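Local coordinates for protein beta subunit of photoactivated adenylyl cyclase (Beggiatoa sp. PS, PDB 5M2A) that senses blue light through a flavin-binding BLUF domain and, when illuminated, probably converts ATP to cyclic AMP in its adenylyl cyclase domain, at residues 160-172 and 338-350. Numbering follows the deposited sequence.
With MG (magnesium ion), chain G.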
# COMPACT_ATOMS: atom_id res chain seq x y z
N ASP A 160 16.36 2.81 -7.89
CA ASP A 160 16.59 3.50 -6.63
C ASP A 160 17.67 4.56 -6.82
O ASP A 160 18.23 4.71 -7.91
CB ASP A 160 16.94 2.52 -5.50
CG ASP A 160 18.35 2.00 -5.56
OD1 ASP A 160 19.04 2.19 -6.58
OD2 ASP A 160 18.78 1.38 -4.56
N ILE A 161 17.96 5.27 -5.75
CA ILE A 161 18.73 6.50 -5.81
C ILE A 161 20.20 6.21 -5.55
O ILE A 161 20.55 5.57 -4.54
CB ILE A 161 18.20 7.52 -4.79
CG1 ILE A 161 16.76 7.89 -5.15
CG2 ILE A 161 19.10 8.72 -4.73
CD1 ILE A 161 16.11 8.87 -4.17
N LEU A 162 21.07 6.70 -6.43
CA LEU A 162 22.51 6.51 -6.27
C LEU A 162 23.02 7.25 -5.05
O LEU A 162 22.66 8.41 -4.81
CB LEU A 162 23.25 7.01 -7.52
CG LEU A 162 24.77 6.82 -7.49
CD1 LEU A 162 25.11 5.34 -7.58
CD2 LEU A 162 25.43 7.61 -8.61
N ALA A 163 23.89 6.58 -4.28
CA ALA A 163 24.51 7.17 -3.08
C ALA A 163 23.46 7.67 -2.09
O ALA A 163 23.67 8.68 -1.41
CB ALA A 163 25.48 8.29 -3.44
N PHE A 164 22.32 6.99 -2.00
CA PHE A 164 21.27 7.48 -1.12
C PHE A 164 21.72 7.51 0.34
O PHE A 164 21.28 8.37 1.11
CB PHE A 164 20.01 6.62 -1.28
CG PHE A 164 18.82 7.18 -0.56
CD1 PHE A 164 18.29 8.40 -0.93
CD2 PHE A 164 18.23 6.48 0.49
CE1 PHE A 164 17.18 8.93 -0.28
CE2 PHE A 164 17.12 7.00 1.14
CZ PHE A 164 16.60 8.23 0.76
N SER A 165 22.61 6.59 0.74
CA SER A 165 23.13 6.62 2.10
C SER A 165 23.87 7.91 2.38
O SER A 165 23.80 8.45 3.49
CB SER A 165 24.04 5.42 2.37
OG SER A 165 23.27 4.22 2.42
N THR A 166 24.59 8.43 1.39
CA THR A 166 25.30 9.69 1.60
C THR A 166 24.32 10.86 1.69
O THR A 166 24.49 11.76 2.53
CB THR A 166 26.30 9.93 0.46
OG1 THR A 166 27.15 8.78 0.33
CG2 THR A 166 27.14 11.16 0.73
N LEU A 167 23.30 10.85 0.84
CA LEU A 167 22.29 11.91 0.89
C LEU A 167 21.57 11.94 2.23
O LEU A 167 21.37 13.01 2.81
CB LEU A 167 21.29 11.72 -0.26
CG LEU A 167 21.93 11.78 -1.64
CD1 LEU A 167 20.96 11.32 -2.70
CD2 LEU A 167 22.43 13.19 -1.96
N THR A 168 21.18 10.77 2.74
CA THR A 168 20.50 10.73 4.04
C THR A 168 21.43 11.10 5.17
O THR A 168 20.99 11.65 6.19
CB THR A 168 19.88 9.36 4.29
OG1 THR A 168 20.89 8.34 4.20
CG2 THR A 168 18.79 9.08 3.30
N GLU A 169 22.72 10.80 5.03
CA GLU A 169 23.68 11.15 6.08
C GLU A 169 23.94 12.65 6.15
O GLU A 169 24.15 13.19 7.24
CB GLU A 169 24.99 10.40 5.87
CG GLU A 169 26.03 10.69 6.95
CD GLU A 169 27.35 9.98 6.71
OE1 GLU A 169 27.65 9.64 5.55
OE2 GLU A 169 28.09 9.76 7.69
N LYS A 170 23.94 13.33 5.01
CA LYS A 170 24.35 14.73 4.96
C LYS A 170 23.20 15.72 4.84
O LYS A 170 23.40 16.91 5.12
CB LYS A 170 25.32 14.95 3.79
CG LYS A 170 26.61 14.13 3.89
CD LYS A 170 27.18 14.16 5.30
CE LYS A 170 28.63 13.72 5.34
NZ LYS A 170 29.57 14.87 5.18
N LEU A 171 22.01 15.28 4.43
CA LEU A 171 20.97 16.28 4.21
C LEU A 171 19.99 16.31 5.38
O LEU A 171 19.78 15.29 6.04
CB LEU A 171 20.20 15.98 2.93
CG LEU A 171 20.94 16.21 1.62
CD1 LEU A 171 20.10 15.69 0.48
CD2 LEU A 171 21.25 17.70 1.46
N PRO A 172 19.40 17.46 5.69
CA PRO A 172 18.32 17.48 6.69
C PRO A 172 17.12 16.71 6.19
O PRO A 172 16.87 16.59 4.99
CB PRO A 172 18.00 18.97 6.86
CG PRO A 172 18.54 19.63 5.62
CD PRO A 172 19.73 18.81 5.21
N THR A 338 31.00 6.28 -12.04
CA THR A 338 30.13 6.18 -10.87
C THR A 338 30.87 6.48 -9.58
O THR A 338 30.35 7.21 -8.72
CB THR A 338 29.48 4.79 -10.81
OG1 THR A 338 28.75 4.56 -12.02
CG2 THR A 338 28.49 4.72 -9.65
N LEU A 339 32.08 5.94 -9.41
CA LEU A 339 32.85 6.25 -8.21
C LEU A 339 33.12 7.75 -8.11
O LEU A 339 33.00 8.33 -7.02
CB LEU A 339 34.16 5.48 -8.21
CG LEU A 339 34.96 5.62 -6.91
CD1 LEU A 339 34.17 5.05 -5.75
CD2 LEU A 339 36.31 4.93 -7.04
N GLN A 340 33.49 8.39 -9.21
CA GLN A 340 33.74 9.83 -9.14
C GLN A 340 32.48 10.59 -8.77
O GLN A 340 32.55 11.62 -8.10
CB GLN A 340 34.30 10.34 -10.47
CG GLN A 340 35.72 9.89 -10.74
CD GLN A 340 36.35 10.62 -11.92
OE1 GLN A 340 35.64 11.13 -12.79
NE2 GLN A 340 37.67 10.68 -11.94
N ILE A 341 31.31 10.09 -9.17
CA ILE A 341 30.07 10.80 -8.88
C ILE A 341 29.69 10.65 -7.41
O ILE A 341 29.26 11.62 -6.78
CB ILE A 341 28.95 10.32 -9.82
CG1 ILE A 341 29.23 10.85 -11.23
CG2 ILE A 341 27.60 10.79 -9.33
CD1 ILE A 341 29.26 12.36 -11.33
N THR A 342 29.83 9.45 -6.84
CA THR A 342 29.53 9.29 -5.42
C THR A 342 30.48 10.11 -4.55
O THR A 342 30.08 10.59 -3.49
CB THR A 342 29.60 7.81 -5.03
OG1 THR A 342 30.92 7.31 -5.27
CG2 THR A 342 28.59 7.00 -5.83
N GLN A 343 31.73 10.28 -5.00
CA GLN A 343 32.67 11.15 -4.29
C GLN A 343 32.28 12.62 -4.43
O GLN A 343 32.44 13.41 -3.48
CB GLN A 343 34.09 10.97 -4.83
CG GLN A 343 34.71 9.59 -4.69
CD GLN A 343 36.05 9.51 -5.40
OE1 GLN A 343 36.61 10.53 -5.81
NE2 GLN A 343 36.57 8.30 -5.57
N LEU A 344 31.84 13.02 -5.62
CA LEU A 344 31.36 14.38 -5.84
C LEU A 344 30.14 14.67 -4.97
O LEU A 344 30.01 15.77 -4.42
CB LEU A 344 31.02 14.58 -7.31
CG LEU A 344 30.34 15.90 -7.68
CD1 LEU A 344 31.38 17.02 -7.70
CD2 LEU A 344 29.63 15.79 -9.00
N ILE A 345 29.23 13.71 -4.85
CA ILE A 345 28.05 13.90 -4.00
C ILE A 345 28.47 14.17 -2.56
O ILE A 345 28.05 15.15 -1.94
CB ILE A 345 27.11 12.69 -4.14
CG1 ILE A 345 26.55 12.67 -5.56
CG2 ILE A 345 26.02 12.73 -3.09
CD1 ILE A 345 25.67 11.46 -5.90
N ARG A 346 29.36 13.33 -2.02
CA ARG A 346 29.83 13.54 -0.66
C ARG A 346 30.56 14.87 -0.52
O ARG A 346 30.33 15.62 0.43
CB ARG A 346 30.72 12.38 -0.23
CG ARG A 346 31.38 12.59 1.13
CD ARG A 346 31.96 11.30 1.67
NE ARG A 346 30.91 10.31 1.91
CZ ARG A 346 30.18 10.25 3.01
NH1 ARG A 346 30.37 11.14 3.98
NH2 ARG A 346 29.24 9.32 3.14
N GLN A 347 31.42 15.20 -1.48
CA GLN A 347 32.18 16.45 -1.39
C GLN A 347 31.28 17.67 -1.57
O GLN A 347 31.50 18.70 -0.93
CB GLN A 347 33.32 16.45 -2.41
CG GLN A 347 34.46 15.51 -2.04
CD GLN A 347 35.61 15.57 -3.02
OE1 GLN A 347 35.41 15.66 -4.23
NE2 GLN A 347 36.83 15.51 -2.50
N THR A 348 30.27 17.57 -2.43
CA THR A 348 29.31 18.66 -2.57
C THR A 348 28.59 18.92 -1.25
O THR A 348 28.35 20.07 -0.87
CB THR A 348 28.31 18.35 -3.68
OG1 THR A 348 28.99 18.25 -4.94
CG2 THR A 348 27.25 19.45 -3.78
N LEU A 349 28.24 17.85 -0.54
CA LEU A 349 27.51 17.96 0.72
C LEU A 349 28.41 18.21 1.92
O LEU A 349 27.90 18.46 3.01
CB LEU A 349 26.68 16.70 0.96
CG LEU A 349 25.58 16.43 -0.07
CD1 LEU A 349 24.90 15.10 0.21
CD2 LEU A 349 24.58 17.57 -0.05
N GLU A 350 29.73 18.14 1.74
CA GLU A 350 30.66 18.49 2.81
C GLU A 350 30.65 20.00 3.03
O GLU A 350 30.84 20.78 2.09
CB GLU A 350 32.07 18.02 2.48
CG GLU A 350 32.31 16.53 2.58
CD GLU A 350 32.21 16.01 4.00
OE1 GLU A 350 32.38 16.81 4.95
OE2 GLU A 350 31.95 14.80 4.18
MG MG G . 19.84 3.68 -3.01
O HOH W 1 29.39 8.94 -1.28
O HOH W 2 21.95 3.38 -2.85
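Arg346 reaches across to Glu169 and Thr166 where helix 338-349, near the chain's C-terminus, runs almost parallel (3°) to the short helix 164-170 at an axis distance of 9.8 Å. Its CB starts beside Thr166 CG2; the chain leaves with CG anti to the backbone N (chi1 173°) and bends at chi3, which carries NE and CZ past the same methyl. That methyl sits 3.5 Å above one face of the guanidinium of Arg346, toward its rim. At the tip, NH2 of Arg346 gives Glu169 OE1 a nearly straight bond of 2.9 Å within the guanidinium plane, while NH1 adds a weak one and lies against Lys170 CE. Lys170 NZ turns instead to Glu350 OE2, 2.6 Å away and above the carboxylate plane, although Glu350 is poorly ordered. Alongside these charges, Leu349 CD1 and Ile345 CG2 both pack on Leu167 CD2, and Leu162 CD2 lies 3.9 Å from Ile341 CG2. A water links Thr166 OG1 to Thr342 O. With an alanine here in place of Arg346, Glu169 would probably lose its salt-bridge mate and the Thr166 methyl its cover. A type II beta turn from Ile161, whose O binds the magnesium ion, to Phe164 leads into the short helix; an apolar seam edged by a four-residue salt-bridge network joins that helix to the C-terminal one.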